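Local coordinates for protein delta-endotoxin CYTB (Bacillus thuringiensis serovar kyushuensis, PDB 1CBY) that perforates the membranes of midgut epithelial cells in dipteran larvae, such as those of mosquitoes, and so kills them, at the interface of chains A and B. Coordinates in Å, arbitrary orientation; residue numbers count along the deposited sequence, not the author numbering. Chains: chain A/B, Delta-endotoxin CYTB.

The interface of chains A and B. Residues chain A 31, 46-49; chain B 32-34.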
loop_
_atom_site.group_PDB
_atom_site.type_symbol
_atom_site.label_atom_id
_atom_site.label_comp_id
_atom_site.label_asym_id
_atom_site.label_seq_id
_atom_site.Cartn_x
_atom_site.Cartn_y
_atom_site.Cartn_z
ATOM N N ILE A 31 1.868 1.173 6.583
ATOM C CA ILE A 31 1.676 2.523 6.070
ATOM C C ILE A 31 1.885 2.656 4.568
ATOM O O ILE A 31 2.969 2.376 4.063
ATOM C CB ILE A 31 2.668 3.503 6.741
ATOM C CG1 ILE A 31 2.582 3.396 8.262
ATOM C CG2 ILE A 31 2.387 4.932 6.292
ATOM C CD1 ILE A 31 3.696 4.126 8.978
ATOM N N VAL A 46 7.700 -1.492 -2.256
ATOM C CA VAL A 46 7.224 -2.252 -1.102
ATOM C C VAL A 46 8.429 -2.483 -0.192
ATOM O O VAL A 46 9.407 -3.117 -0.594
ATOM C CB VAL A 46 6.610 -3.612 -1.522
ATOM C CG1 VAL A 46 6.251 -4.439 -0.297
ATOM C CG2 VAL A 46 5.366 -3.389 -2.361
ATOM N N PHE A 47 8.367 -1.924 1.015
ATOM C CA PHE A 47 9.443 -2.032 2.003
ATOM C C PHE A 47 9.039 -2.816 3.247
ATOM O O PHE A 47 8.085 -2.447 3.937
ATOM C CB PHE A 47 9.883 -0.639 2.480
ATOM C CG PHE A 47 10.824 0.084 1.546
ATOM C CD1 PHE A 47 11.209 -0.470 0.333
ATOM C CD2 PHE A 47 11.326 1.335 1.897
ATOM C CE1 PHE A 47 12.076 0.211 -0.512
ATOM C CE2 PHE A 47 12.191 2.021 1.059
ATOM C CZ PHE A 47 12.567 1.458 -0.146
ATOM N N TYR A 48 9.787 -3.873 3.546
ATOM C CA TYR A 48 9.564 -4.683 4.743
ATOM C C TYR A 48 10.929 -4.653 5.424
ATOM O O TYR A 48 11.759 -5.543 5.220
ATOM C CB TYR A 48 9.173 -6.121 4.380
ATOM C CG TYR A 48 8.808 -6.976 5.579
ATOM C CD1 TYR A 48 9.795 -7.564 6.370
ATOM C CD2 TYR A 48 7.478 -7.187 5.930
ATOM C CE1 TYR A 48 9.469 -8.340 7.478
ATOM C CE2 TYR A 48 7.140 -7.963 7.041
ATOM C CZ TYR A 48 8.142 -8.536 7.809
ATOM O OH TYR A 48 7.820 -9.306 8.906
ATOM N N VAL A 49 11.181 -3.592 6.183
ATOM C CA VAL A 49 12.467 -3.408 6.849
ATOM C C VAL A 49 12.286 -2.710 8.195
ATOM O O VAL A 49 11.172 -2.350 8.575
ATOM C CB VAL A 49 13.415 -2.521 5.981
ATOM C CG1 VAL A 49 13.638 -3.140 4.599
ATOM C CG2 VAL A 49 12.837 -1.112 5.838
ATOM N N VAL B 32 4.871 1.102 0.172
ATOM C CA VAL B 32 4.037 0.371 1.118
ATOM C C VAL B 32 5.035 -0.041 2.194
ATOM O O VAL B 32 5.913 -0.873 1.959
ATOM C CB VAL B 32 3.394 -0.877 0.497
ATOM C CG1 VAL B 32 2.448 -1.521 1.499
ATOM C CG2 VAL B 32 2.646 -0.504 -0.761
ATOM N N LEU B 33 4.953 0.624 3.337
ATOM C CA LEU B 33 5.851 0.377 4.452
ATOM C C LEU B 33 5.281 -0.546 5.517
ATOM O O LEU B 33 4.218 -0.276 6.088
ATOM C CB LEU B 33 6.210 1.700 5.131
ATOM C CG LEU B 33 7.672 2.130 5.240
ATOM C CD1 LEU B 33 7.751 3.262 6.252
ATOM C CD2 LEU B 33 8.562 0.977 5.671
ATOM N N THR B 34 5.998 -1.629 5.785
ATOM C CA THR B 34 5.617 -2.563 6.829
ATOM C C THR B 34 6.869 -2.605 7.691
ATOM O O THR B 34 7.898 -3.156 7.297
ATOM C CB THR B 34 5.271 -3.946 6.280
ATOM O OG1 THR B 34 4.291 -3.810 5.244
ATOM C CG2 THR B 34 4.686 -4.811 7.388
HETATM O O HOH W 1 5.475 -3.753 2.923
#
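A:Tyr48 and B:Thr34 meet on one face of a sheet shared by two protoxin chains of this Cyt-family cytolysin, while A:Phe47 and B:Leu33 meet on the opposite face. The protoxin is a homodimer whose N-terminal arms intertwine, and the case illustrates strand exchange: B:Val32 to B:Thr34, in strand 28-36, run between two segments of chain A, parallel to strand 44-48 on one side and antiparallel to strand 28-36 of chain A on the other.

On the antiparallel side A:Ile31 and B:Leu33 exchange a pair of backbone bonds, B:Leu33 N to A:Ile31 O at 2.7 Å and A:Ile31 N to B:Leu33 O at 2.8 Å. On the parallel side A:Phe47 makes backbone bonds in both directions, giving its N to B:Val32 O at 2.8 Å and accepting from B:Thr34 N at its own O, 2.9 Å away.

The side chains sort by face. CD2 of B:Leu33 reaches across to the CB of A:Phe47, 3.8 Å off, touching the root of the side chain rather than the aromatic ring. Opposite, the A:Tyr48 ring atom CD2 lies 3.9 Å from B:Thr34 CB, and the threonine stands obliquely above the CD2 and CE2 margin of the ring, its methyl CG2 close to both atoms. With CG2 anti to the backbone N (OG1 chi1 -53°), B:Thr34 offers its methyl to the tyrosine and turns its hydroxyl towards a water. That OG1 lies 2.6 Å from water 1, which also bridges A:Phe47 O and B:Val32 O. A:Phe47 O and B:Val32 O thus each have the water as a second polar partner, and the water ties the threonine side chain to both backbones.

Proteolytic processing removes the N-terminal arm up to about Ser38, and strand 28-36 with it, consistent with the active toxin being a monomer.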